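Local atomic coordinates of Phenylalanine/tyrosine ammonia-lyase (Rhodosporidium toruloides, PDB entry 1Y2M), a protein that catalyses the non-oxidative deamination of L-phenylalanine and L-tyrosine, giving trans-cinnamic acid and p-coumaric acid with release of ammonium. Residues G70-A75 against M278-L283; E99-Q104 against G261-L266; T170-S175 against T394-L399; I380-V385 against E423-G428. One frame throughout, in Å; residues are numbered along the deposited sequence.

Contacts 1 and 4 lie in the helical core and touch through Leu283, whose CD2 is 3.5 Å from His383 CA; contact 3 is also buried but lies toward the probable substrate pocket, and contact 2 is at the surface. Chemistry follows place: contact 1 is methyl against methyl, contact 2 a single leucine branch on the aliphatic part of a lysine, and contacts 3 and 4 close over water. Contacts 2 and 3 share a charge network, while helix 162-176 of contact 3 packs on helix 69-77 of contact 1 through Thr170 and Ile171. Contacts 3 and 4 both reach the second subunit, though their nearest atoms stay about 9 Å apart.

Contact 1: G70-A75 against M278-L283; sequences GDVVSA and MATLAL
Within the largely helical PAL/histidase fold, the short helix 69-77 lies across the long helix 273-303 of the central bundle, bringing Val72 and Val73 against Thr280 and Leu281. The two segments run nearly at right angles, with a signed crossing angle of -103° and axes 9.5 Å apart. Such a steep crossing confines the touch to one turn of each helix, and the nearest CA atoms are those of Val73 and Leu281, 6.3 Å apart.

The meeting is entirely apolar. Val72 sends out CG1, placed anti to its backbone N (chi1 167°), until it lies 3.8 Å from Thr280 CG2. The same threonine methyl is 4.2 Å from Val73 CG2, so one methyl serves both valines. With CG2 anti to the backbone N, Thr280 presents carbon, while its hydroxyl, beside that N (chi1 -65°), is hydrogen-bonded to Ala276 O one turn earlier in the same helix. The polar side chains of Ser74 and Asp71 are turned to other partners: Ser74 OG donates to Asp71 O at 2.6 Å, and Asp71 forms a salt bridge with Arg80.

Around this crossing, the long helix also packs on helix 162-176, through Leu281 on Glu163 and Val164, and on helix 368-391 through Leu283; Ala75 ties the short helix to Thr170 of helix 162-176. Beside Thr280, a third contact joins branch ends, Val73 CG2 resting 4.0 Å from Leu281 CD2.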
loop_
_atom_site.group_PDB
_atom_site.type_symbol
_atom_site.label_atom_id
_atom_site.label_comp_id
_atom_site.label_asym_id
_atom_site.label_seq_id
_atom_site.Cartn_x
_atom_site.Cartn_y
_atom_site.Cartn_z
ATOM N N GLY B 70 -24.348 -12.241 16.457
ATOM C CA GLY B 70 -25.405 -11.369 16.966
ATOM C C GLY B 70 -25.422 -11.308 18.485
ATOM O O GLY B 70 -25.623 -10.232 19.049
ATOM N N ASP B 71 -25.195 -12.457 19.138
ATOM C CA ASP B 71 -25.134 -12.533 20.603
ATOM C C ASP B 71 -23.998 -11.662 21.106
ATOM O O ASP B 71 -24.157 -10.916 22.085
ATOM C CB ASP B 71 -24.801 -13.937 21.058
ATOM C CG ASP B 71 -25.924 -14.936 20.906
ATOM O OD1 ASP B 71 -27.124 -14.565 21.014
ATOM O OD2 ASP B 71 -25.577 -16.158 20.775
ATOM N N VAL B 72 -22.835 -11.762 20.436
ATOM C CA VAL B 72 -21.653 -10.977 20.855
ATOM C C VAL B 72 -21.967 -9.483 20.820
ATOM O O VAL B 72 -21.730 -8.739 21.787
ATOM C CB VAL B 72 -20.408 -11.301 20.002
ATOM C CG1 VAL B 72 -19.309 -10.271 20.240
ATOM C CG2 VAL B 72 -19.899 -12.744 20.247
ATOM N N VAL B 73 -22.554 -9.054 19.711
ATOM C CA VAL B 73 -22.911 -7.631 19.569
ATOM C C VAL B 73 -23.935 -7.238 20.653
ATOM O O VAL B 73 -23.831 -6.173 21.245
ATOM C CB VAL B 73 -23.473 -7.331 18.183
ATOM C CG1 VAL B 73 -23.959 -5.842 18.102
ATOM C CG2 VAL B 73 -22.420 -7.572 17.119
ATOM N N SER B 74 -24.914 -8.093 20.930
ATOM C CA SER B 74 -25.901 -7.758 21.987
ATOM C C SER B 74 -25.264 -7.538 23.346
ATOM O O SER B 74 -25.628 -6.615 24.086
ATOM C CB SER B 74 -27.011 -8.790 22.089
ATOM O OG SER B 74 -26.561 -10.087 22.479
ATOM N N ALA B 75 -24.280 -8.374 23.689
ATOM C CA ALA B 75 -23.587 -8.240 24.989
ATOM C C ALA B 75 -22.660 -7.020 24.963
ATOM O O ALA B 75 -22.589 -6.281 25.926
ATOM C CB ALA B 75 -22.785 -9.480 25.250
HETATM N N MSE B 278 -13.512 -6.992 18.438
HETATM C CA MSE B 278 -13.559 -5.826 17.546
HETATM C C MSE B 278 -13.921 -6.192 16.104
HETATM O O MSE B 278 -14.653 -5.445 15.410
HETATM C CB MSE B 278 -12.254 -5.043 17.554
HETATM C CG MSE B 278 -12.442 -3.692 16.940
HETATM SE SE MSE B 278 -10.948 -2.507 17.406
HETATM C CE MSE B 278 -11.885 -0.710 17.174
ATOM N N ALA B 279 -13.390 -7.326 15.661
ATOM C CA ALA B 279 -13.693 -7.862 14.356
ATOM C C ALA B 279 -15.180 -8.202 14.195
ATOM O O ALA B 279 -15.755 -7.977 13.132
ATOM C CB ALA B 279 -12.793 -9.061 14.039
ATOM N N THR B 280 -15.793 -8.779 15.226
ATOM C CA THR B 280 -17.222 -9.095 15.173
ATOM C C THR B 280 -18.051 -7.835 15.033
ATOM O O THR B 280 -18.962 -7.772 14.198
ATOM C CB THR B 280 -17.667 -9.874 16.430
ATOM O OG1 THR B 280 -17.022 -11.154 16.457
ATOM C CG2 THR B 280 -19.137 -10.011 16.414
ATOM N N LEU B 281 -17.733 -6.795 15.807
ATOM C CA LEU B 281 -18.436 -5.524 15.712
ATOM C C LEU B 281 -18.267 -4.926 14.324
ATOM O O LEU B 281 -19.232 -4.387 13.742
ATOM C CB LEU B 281 -17.943 -4.603 16.812
ATOM C CG LEU B 281 -18.321 -5.144 18.207
ATOM C CD1 LEU B 281 -17.460 -4.454 19.236
ATOM C CD2 LEU B 281 -19.797 -4.906 18.531
ATOM N N ALA B 282 -17.047 -4.997 13.801
ATOM C CA ALA B 282 -16.762 -4.424 12.483
ATOM C C ALA B 282 -17.481 -5.169 11.359
ATOM O O ALA B 282 -18.023 -4.565 10.417
ATOM C CB ALA B 282 -15.284 -4.355 12.257
ATOM N N LEU B 283 -17.540 -6.492 11.469
ATOM C CA LEU B 283 -18.249 -7.259 10.456
ATOM C C LEU B 283 -19.746 -7.008 10.493
ATOM O O LEU B 283 -20.385 -6.820 9.453
ATOM C CB LEU B 283 -17.984 -8.742 10.635
ATOM C CG LEU B 283 -18.676 -9.599 9.558
ATOM C CD1 LEU B 283 -18.245 -9.223 8.152
ATOM C CD2 LEU B 283 -18.378 -11.069 9.800
#

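Contact 2: E99-Q104 against G261-L266; sequences EFLRSQ and GPKEGL
Leu101 of helix 88-107 and Lys263 cross at about a right angle where a type II beta turn, Gly261 to Glu264, leads into helix 264-269. One branch of the leucine does the work: CD2 lies 3.5 Å from Lys263 CB and 4.1 Å from Lys263 CG, meeting the lysine at its aliphatic root. Leu101 gets there with CG anti to its backbone N (chi1 -157°), and its side chain also packs on Ala182.

Lys263, the N-cap residue of the helix, starts toward Leu101 and then bends along its chain so that the ammonium leaves the contact altogether. There NZ forms a salt bridge with Asp396 and hydrogen bonds with the carbonyl oxygens of Ser181 and Pro398. The lysine side chain thus lies about 6 Å from those of Asn270 and Asn397, cinnamate-binding residues by similarity, and probably links an outer helix to the surroundings of the cinnamate site.

The turn is closed by Glu264 N donating to Gly261 O at 3.0 Å. A side-chain bond reinforces it in the reverse direction: Gly261 N donates almost straight (170°) to Glu264 OE1 at 2.9 Å, approaching from above the carboxylate plane.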
loop_
_atom_site.group_PDB
_atom_site.type_symbol
_atom_site.label_atom_id
_atom_site.label_comp_id
_atom_site.label_asym_id
_atom_site.label_seq_id
_atom_site.Cartn_x
_atom_site.Cartn_y
_atom_site.Cartn_z
ATOM N N GLU B 99 -9.167 -29.490 38.360
ATOM C CA GLU B 99 -8.813 -30.597 39.259
ATOM C C GLU B 99 -7.718 -31.445 38.643
ATOM O O GLU B 99 -6.793 -31.880 39.326
ATOM C CB GLU B 99 -10.044 -31.451 39.566
ATOM C CG GLU B 99 -9.751 -32.765 40.344
ATOM C CD GLU B 99 -9.031 -32.540 41.668
ATOM O OE1 GLU B 99 -9.095 -31.403 42.207
ATOM O OE2 GLU B 99 -8.428 -33.517 42.178
ATOM N N PHE B 100 -7.805 -31.656 37.333
ATOM C CA PHE B 100 -6.799 -32.447 36.642
ATOM C C PHE B 100 -5.444 -31.834 36.871
ATOM O O PHE B 100 -4.503 -32.492 37.298
ATOM C CB PHE B 100 -7.059 -32.535 35.142
ATOM C CG PHE B 100 -5.927 -33.167 34.397
ATOM C CD1 PHE B 100 -5.715 -34.536 34.500
ATOM C CD2 PHE B 100 -5.020 -32.401 33.668
ATOM C CE1 PHE B 100 -4.646 -35.128 33.846
ATOM C CE2 PHE B 100 -3.954 -32.990 33.012
ATOM C CZ PHE B 100 -3.780 -34.367 33.090
ATOM N N LEU B 101 -5.349 -30.543 36.589
ATOM C CA LEU B 101 -4.092 -29.857 36.737
ATOM C C LEU B 101 -3.596 -29.924 38.180
ATOM O O LEU B 101 -2.444 -30.239 38.428
ATOM C CB LEU B 101 -4.253 -28.402 36.268
ATOM C CG LEU B 101 -2.971 -27.726 35.855
ATOM C CD1 LEU B 101 -2.193 -28.563 34.821
ATOM C CD2 LEU B 101 -3.305 -26.381 35.297
ATOM N N ARG B 102 -4.486 -29.663 39.128
ATOM C CA ARG B 102 -4.143 -29.691 40.546
ATOM C C ARG B 102 -3.591 -31.058 40.944
ATOM O O ARG B 102 -2.510 -31.175 41.535
ATOM C CB ARG B 102 -5.400 -29.377 41.352
ATOM C CG ARG B 102 -5.264 -29.421 42.876
ATOM C CD ARG B 102 -6.655 -29.301 43.494
ATOM N NE ARG B 102 -6.786 -29.965 44.788
ATOM C CZ ARG B 102 -7.876 -29.897 45.565
ATOM N NH1 ARG B 102 -8.945 -29.185 45.193
ATOM N NH2 ARG B 102 -7.899 -30.538 46.735
ATOM N N SER B 103 -4.353 -32.093 40.608
ATOM C CA SER B 103 -3.980 -33.456 40.969
ATOM C C SER B 103 -2.674 -33.866 40.283
ATOM O O SER B 103 -1.824 -34.483 40.915
ATOM C CB SER B 103 -5.091 -34.444 40.614
ATOM O OG SER B 103 -4.982 -34.781 39.249
ATOM N N GLN B 104 -2.516 -33.544 39.004
ATOM C CA GLN B 104 -1.259 -33.817 38.315
ATOM C C GLN B 104 -0.117 -33.144 39.041
ATOM O O GLN B 104 0.949 -33.715 39.193
ATOM C CB GLN B 104 -1.280 -33.337 36.856
ATOM C CG GLN B 104 -1.991 -34.287 35.895
ATOM C CD GLN B 104 -1.244 -35.623 35.681
ATOM O OE1 GLN B 104 -0.128 -35.640 35.151
ATOM N NE2 GLN B 104 -1.872 -36.739 36.077
ATOM N N GLY B 261 -4.504 -18.407 40.095
ATOM C CA GLY B 261 -3.754 -19.601 40.417
ATOM C C GLY B 261 -3.031 -20.166 39.221
ATOM O O GLY B 261 -2.909 -19.505 38.171
ATOM N N PRO B 262 -2.536 -21.414 39.361
ATOM C CA PRO B 262 -1.812 -22.085 38.300
ATOM C C PRO B 262 -2.609 -22.099 37.002
ATOM O O PRO B 262 -3.803 -22.399 36.999
ATOM C CB PRO B 262 -1.603 -23.513 38.837
ATOM C CG PRO B 262 -1.794 -23.413 40.280
ATOM C CD PRO B 262 -2.694 -22.255 40.559
ATOM N N LYS B 263 -1.919 -21.711 35.944
ATOM C CA LYS B 263 -2.409 -21.662 34.573
ATOM C C LYS B 263 -3.448 -20.566 34.329
ATOM O O LYS B 263 -3.777 -20.261 33.178
ATOM C CB LYS B 263 -2.885 -23.059 34.137
ATOM C CG LYS B 263 -3.597 -23.159 32.789
ATOM C CD LYS B 263 -2.669 -22.939 31.586
ATOM C CE LYS B 263 -3.422 -22.269 30.446
ATOM N NZ LYS B 263 -4.565 -23.068 29.982
ATOM N N GLU B 264 -3.932 -19.906 35.380
ATOM C CA GLU B 264 -4.951 -18.871 35.149
ATOM C C GLU B 264 -4.468 -17.565 34.508
ATOM O O GLU B 264 -5.194 -16.940 33.723
ATOM C CB GLU B 264 -5.747 -18.608 36.419
ATOM C CG GLU B 264 -6.415 -19.837 36.916
ATOM C CD GLU B 264 -7.384 -19.592 38.073
ATOM O OE1 GLU B 264 -7.128 -18.699 38.921
ATOM O OE2 GLU B 264 -8.390 -20.311 38.153
ATOM N N GLY B 265 -3.212 -17.197 34.742
ATOM C CA GLY B 265 -2.602 -16.126 34.007
ATOM C C GLY B 265 -2.618 -16.381 32.507
ATOM O O GLY B 265 -3.160 -15.591 31.752
ATOM N N LEU B 266 -2.045 -17.503 32.076
ATOM C CA LEU B 266 -2.020 -17.812 30.636
ATOM C C LEU B 266 -3.416 -18.057 30.117
ATOM O O LEU B 266 -3.753 -17.679 28.974
ATOM C CB LEU B 266 -1.166 -19.035 30.309
ATOM C CG LEU B 266 0.329 -18.866 30.501
ATOM C CD1 LEU B 266 1.011 -20.161 30.144
ATOM C CD2 LEU B 266 0.830 -17.688 29.693
#

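Contact 3: T170-S175 against T394-L399; sequences TIRVNS and TTDNPL
Arg172 of helix 162-176 in the PAL/histidase fold lays its guanidinium obliquely beside Thr395 and Asp396, in the loop that carries Asn397, a cinnamate-binding residue by similarity, toward a cis peptide before Pro398. NH1 is the touching atom, 4.0 Å from Thr395 OG1 and 4.2 Å from Asp396 CB. The side chain leaves the helix with CG anti to the backbone N and then bends sharply at chi2 (33°), which lets NH1 fold back to donate to Ser175 OG at 3.1 Å. That hydroxyl in turn donates to Arg172 O at 2.8 Å, so the serine fixes both ends of the arginine.

Polar ends on both sides have further partners: Arg172 NH2 bonds Asn270 O, Thr395 OG1 receives Thr272 N, and Asp396 OD1 bonds Ser181 OG. Thr394 also makes backbone hydrogen bonds to the second subunit, placing the loop at a subunit interface beside the probable cinnamate site. Opposite charges approach without a salt bridge, Arg172 NH1 standing 4.4 Å from Asp396 OD1. A leucine in place of Arg172 would probably leave Asn270 O and Ser175 OG without these N-H donors and remove one of the positive charges near Asp396.

A water at the guanidinium edge, in its plane, joins the two segments. It accepts from Thr395 N at 3.1 Å, donates weakly to Ser175 O, and donates to Asp396 OD1 at 2.7 Å.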
loop_
_atom_site.group_PDB
_atom_site.type_symbol
_atom_site.label_atom_id
_atom_site.label_comp_id
_atom_site.label_asym_id
_atom_site.label_seq_id
_atom_site.Cartn_x
_atom_site.Cartn_y
_atom_site.Cartn_z
ATOM N N THR B 170 -16.841 -11.220 26.976
ATOM C CA THR B 170 -17.870 -12.192 26.676
ATOM C C THR B 170 -17.244 -13.422 25.980
ATOM O O THR B 170 -17.487 -14.596 26.312
ATOM C CB THR B 170 -18.952 -11.573 25.768
ATOM O OG1 THR B 170 -19.545 -10.435 26.421
ATOM C CG2 THR B 170 -20.003 -12.540 25.442
ATOM N N ILE B 171 -16.462 -13.131 24.926
ATOM C CA ILE B 171 -15.814 -14.205 24.134
ATOM C C ILE B 171 -14.817 -14.926 25.027
ATOM O O ILE B 171 -14.705 -16.140 24.989
ATOM C CB ILE B 171 -15.131 -13.639 22.866
ATOM C CG1 ILE B 171 -16.187 -13.086 21.915
ATOM C CG2 ILE B 171 -14.165 -14.600 22.238
ATOM C CD1 ILE B 171 -15.598 -12.220 20.783
ATOM N N ARG B 172 -14.094 -14.169 25.849
ATOM C CA ARG B 172 -13.107 -14.791 26.739
ATOM C C ARG B 172 -13.789 -15.815 27.641
ATOM O O ARG B 172 -13.300 -16.940 27.775
ATOM C CB ARG B 172 -12.392 -13.748 27.604
ATOM C CG ARG B 172 -11.478 -14.348 28.650
ATOM C CD ARG B 172 -10.860 -15.655 28.092
ATOM N NE ARG B 172 -9.555 -15.411 27.685
ATOM C CZ ARG B 172 -8.784 -16.147 26.892
ATOM N NH1 ARG B 172 -9.120 -17.298 26.291
ATOM N NH2 ARG B 172 -7.603 -15.667 26.712
ATOM N N VAL B 173 -14.923 -15.462 28.239
ATOM C CA VAL B 173 -15.647 -16.399 29.083
ATOM C C VAL B 173 -16.068 -17.638 28.288
ATOM O O VAL B 173 -15.879 -18.776 28.729
ATOM C CB VAL B 173 -16.876 -15.761 29.777
ATOM C CG1 VAL B 173 -17.719 -16.794 30.475
ATOM C CG2 VAL B 173 -16.411 -14.675 30.769
ATOM N N ASN B 174 -16.686 -17.406 27.140
ATOM C CA ASN B 174 -17.163 -18.519 26.345
ATOM C C ASN B 174 -16.028 -19.467 26.045
ATOM O O ASN B 174 -16.200 -20.672 26.174
ATOM C CB ASN B 174 -17.782 -18.019 25.056
ATOM C CG ASN B 174 -18.520 -19.115 24.290
ATOM O OD1 ASN B 174 -19.558 -19.585 24.729
ATOM N ND2 ASN B 174 -17.985 -19.496 23.122
ATOM N N SER B 175 -14.877 -18.922 25.659
ATOM C CA SER B 175 -13.723 -19.752 25.236
ATOM C C SER B 175 -13.127 -20.582 26.379
ATOM O O SER B 175 -12.467 -21.624 26.152
ATOM C CB SER B 175 -12.623 -18.916 24.584
ATOM O OG SER B 175 -12.006 -18.051 25.518
ATOM N N THR B 394 -11.259 -22.499 21.549
ATOM C CA THR B 394 -10.354 -22.316 22.673
ATOM C C THR B 394 -9.057 -21.750 22.131
ATOM O O THR B 394 -8.421 -22.361 21.251
ATOM C CB THR B 394 -10.063 -23.638 23.383
ATOM O OG1 THR B 394 -11.297 -24.268 23.775
ATOM C CG2 THR B 394 -9.210 -23.393 24.590
ATOM N N THR B 395 -8.683 -20.575 22.630
ATOM C CA THR B 395 -7.574 -19.855 22.060
ATOM C C THR B 395 -6.430 -19.596 23.019
ATOM O O THR B 395 -5.457 -18.936 22.613
ATOM C CB THR B 395 -8.021 -18.479 21.399
ATOM O OG1 THR B 395 -8.595 -17.591 22.379
ATOM C CG2 THR B 395 -9.008 -18.745 20.285
ATOM N N ASP B 396 -6.521 -20.078 24.263
ATOM C CA ASP B 396 -5.360 -20.034 25.137
ATOM C C ASP B 396 -4.383 -21.185 24.870
ATOM O O ASP B 396 -4.522 -21.909 23.877
ATOM C CB ASP B 396 -5.774 -19.893 26.613
ATOM C CG ASP B 396 -6.503 -21.102 27.161
ATOM O OD1 ASP B 396 -7.603 -21.462 26.628
ATOM O OD2 ASP B 396 -6.006 -21.653 28.182
ATOM N N ASN B 397 -3.413 -21.359 25.763
ATOM C CA ASN B 397 -2.352 -22.352 25.600
ATOM C C ASN B 397 -1.555 -22.409 26.909
ATOM O O ASN B 397 -1.470 -21.396 27.583
ATOM C CB ASN B 397 -1.393 -21.909 24.475
ATOM C CG ASN B 397 -0.462 -22.991 24.053
ATOM O OD1 ASN B 397 -0.892 -23.961 23.453
ATOM N ND2 ASN B 397 0.820 -22.861 24.401
ATOM N N PRO B 398 -0.908 -23.532 27.226
ATOM C CA PRO B 398 -1.233 -24.871 26.725
ATOM C C PRO B 398 -2.660 -25.303 27.031
ATOM O O PRO B 398 -3.268 -24.734 27.935
ATOM C CB PRO B 398 -0.218 -25.767 27.430
ATOM C CG PRO B 398 0.289 -24.987 28.584
ATOM C CD PRO B 398 -0.098 -23.556 28.457
ATOM N N LEU B 399 -3.160 -26.288 26.280
ATOM C CA LEU B 399 -4.532 -26.762 26.370
ATOM C C LEU B 399 -4.567 -28.173 26.934
ATOM O O LEU B 399 -3.655 -28.974 26.688
ATOM C CB LEU B 399 -5.179 -26.678 24.993
ATOM C CG LEU B 399 -5.317 -25.256 24.434
ATOM C CD1 LEU B 399 -6.058 -25.166 23.134
ATOM C CD2 LEU B 399 -6.000 -24.382 25.441
HETATM O O HOH W 1 -9.674 -20.126 25.481
#

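Contact 4: I380-V385 against E423-G428; sequences IHAHAV and EKTRLG
Lys424 NZ is gripped from helix 368-391 in two ways, by a hydrogen bond to Asp378 O and by a bridging water that accepts from it at 3.1 Å. The two helices, 368-391 and 416-443, pair in a nearly antiparallel fashion (154° between segment directions) in the helical bundle of the PAL/histidase fold. Their local axes are 10.5 Å apart, a spacing wide enough to take a lysine side chain and a water.

That water lies in the plane of the His381 ring, at its edge, 2.8 Å from ND1. It therefore joins lysine and histidine, whose ND1 and NZ do not meet directly. A lysine ammonium this near would probably disfavour a positively charged imidazole. Across the ring, NE2 is hydrogen-bonded to Ser377 OG of the second subunit, so the histidine is held from both nitrogens and carries the bundle contact into the subunit interface.

Lys424 reaches this place by bending near its end (chi3 36°), which brings NZ to 3.8 Å from Ala382 CB. The methyl thus packs against the ammonium end of the lysine, with Thr425 OG1 farther along at 4.3 Å from the same CB; that hydroxyl is bonded to Thr421 O in its own helix.

Helix 416-443 is fixed on another side by Glu423, whose OE2 also bonds Ser509 OG and Val488 N. Its salt bridge runs from Arg426 NH1, with OE2 2.8 Å away in the guanidinium plane.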
loop_
_atom_site.group_PDB
_atom_site.type_symbol
_atom_site.label_atom_id
_atom_site.label_comp_id
_atom_site.label_asym_id
_atom_site.label_seq_id
_atom_site.Cartn_x
_atom_site.Cartn_y
_atom_site.Cartn_z
ATOM N N ILE B 380 -19.749 -12.901 3.794
ATOM C CA ILE B 380 -20.347 -14.161 4.269
ATOM C C ILE B 380 -19.295 -15.204 4.743
ATOM O O ILE B 380 -19.462 -15.917 5.748
ATOM C CB ILE B 380 -21.231 -14.739 3.161
ATOM C CG1 ILE B 380 -22.379 -13.763 2.865
ATOM C CG2 ILE B 380 -21.740 -16.159 3.487
ATOM C CD1 ILE B 380 -23.227 -14.199 1.682
ATOM N N HIS B 381 -18.192 -15.268 3.999
ATOM C CA HIS B 381 -17.065 -16.104 4.429
ATOM C C HIS B 381 -16.503 -15.649 5.778
ATOM O O HIS B 381 -16.364 -16.453 6.742
ATOM C CB HIS B 381 -15.965 -16.038 3.357
ATOM C CG HIS B 381 -14.826 -16.975 3.600
ATOM N ND1 HIS B 381 -13.776 -16.665 4.441
ATOM C CD2 HIS B 381 -14.537 -18.188 3.069
ATOM C CE1 HIS B 381 -12.901 -17.666 4.424
ATOM N NE2 HIS B 381 -13.337 -18.593 3.612
ATOM N N ALA B 382 -16.259 -14.354 5.902
ATOM C CA ALA B 382 -15.782 -13.816 7.158
ATOM C C ALA B 382 -16.724 -14.153 8.312
ATOM O O ALA B 382 -16.286 -14.485 9.436
ATOM C CB ALA B 382 -15.618 -12.345 7.077
ATOM N N HIS B 383 -18.022 -14.097 8.041
ATOM C CA HIS B 383 -19.007 -14.416 9.074
ATOM C C HIS B 383 -18.789 -15.884 9.523
ATOM O O HIS B 383 -18.860 -16.228 10.721
ATOM C CB HIS B 383 -20.432 -14.272 8.515
ATOM C CG HIS B 383 -21.436 -14.048 9.576
ATOM N ND1 HIS B 383 -21.841 -12.783 9.933
ATOM C CD2 HIS B 383 -22.098 -14.906 10.381
ATOM C CE1 HIS B 383 -22.728 -12.880 10.908
ATOM N NE2 HIS B 383 -22.899 -14.156 11.200
ATOM N N ALA B 384 -18.581 -16.788 8.569
ATOM C CA ALA B 384 -18.362 -18.183 8.951
ATOM C C ALA B 384 -17.104 -18.323 9.807
ATOM O O ALA B 384 -17.110 -19.031 10.822
ATOM C CB ALA B 384 -18.267 -19.029 7.738
ATOM N N VAL B 385 -16.038 -17.622 9.426
ATOM C CA VAL B 385 -14.751 -17.696 10.167
ATOM C C VAL B 385 -14.920 -17.158 11.598
ATOM O O VAL B 385 -14.514 -17.789 12.611
ATOM C CB VAL B 385 -13.636 -16.970 9.380
ATOM C CG1 VAL B 385 -12.385 -16.875 10.202
ATOM C CG2 VAL B 385 -13.423 -17.629 8.047
ATOM N N GLU B 423 -8.748 -7.912 6.873
ATOM C CA GLU B 423 -8.033 -7.454 5.648
ATOM C C GLU B 423 -9.061 -7.455 4.515
ATOM O O GLU B 423 -9.199 -6.432 3.806
ATOM C CB GLU B 423 -6.852 -8.352 5.321
ATOM C CG GLU B 423 -5.761 -8.436 6.375
ATOM C CD GLU B 423 -4.858 -7.214 6.469
ATOM O OE1 GLU B 423 -3.765 -7.289 5.897
ATOM O OE2 GLU B 423 -5.182 -6.253 7.160
ATOM N N LYS B 424 -9.757 -8.581 4.337
ATOM C CA LYS B 424 -10.734 -8.730 3.236
ATOM C C LYS B 424 -11.892 -7.758 3.365
ATOM O O LYS B 424 -12.360 -7.143 2.388
ATOM C CB LYS B 424 -11.306 -10.163 3.157
ATOM C CG LYS B 424 -10.289 -11.264 2.951
ATOM C CD LYS B 424 -10.839 -12.680 3.397
ATOM C CE LYS B 424 -12.319 -12.836 3.100
ATOM N NZ LYS B 424 -13.346 -12.195 4.033
ATOM N N THR B 425 -12.380 -7.585 4.591
ATOM C CA THR B 425 -13.519 -6.684 4.775
ATOM C C THR B 425 -13.092 -5.249 4.451
ATOM O O THR B 425 -13.888 -4.487 3.869
ATOM C CB THR B 425 -14.080 -6.840 6.191
ATOM O OG1 THR B 425 -14.529 -8.195 6.373
ATOM C CG2 THR B 425 -15.237 -5.829 6.496
ATOM N N ARG B 426 -11.870 -4.829 4.813
ATOM C CA ARG B 426 -11.509 -3.423 4.609
ATOM C C ARG B 426 -11.374 -3.118 3.112
ATOM O O ARG B 426 -11.718 -2.025 2.628
ATOM C CB ARG B 426 -10.203 -3.147 5.354
ATOM C CG ARG B 426 -9.953 -1.673 5.531
ATOM C CD ARG B 426 -8.850 -1.368 6.527
ATOM N NE ARG B 426 -7.568 -2.015 6.236
ATOM C CZ ARG B 426 -7.089 -3.147 6.796
ATOM N NH1 ARG B 426 -5.893 -3.589 6.452
ATOM N NH2 ARG B 426 -7.758 -3.859 7.689
ATOM N N LEU B 427 -10.929 -4.093 2.374
ATOM C CA LEU B 427 -10.822 -3.933 0.936
ATOM C C LEU B 427 -12.227 -3.881 0.368
ATOM O O LEU B 427 -12.546 -3.020 -0.450
ATOM C CB LEU B 427 -9.978 -5.065 0.313
ATOM C CG LEU B 427 -9.808 -4.956 -1.213
ATOM C CD1 LEU B 427 -9.253 -3.649 -1.695
ATOM C CD2 LEU B 427 -8.959 -6.101 -1.660
ATOM N N GLY B 428 -13.102 -4.762 0.826
ATOM C CA GLY B 428 -14.519 -4.663 0.428
ATOM C C GLY B 428 -15.205 -3.339 0.672
ATOM O O GLY B 428 -15.934 -2.840 -0.174
HETATM O O HOH W 2 -12.684 -14.553 5.855
#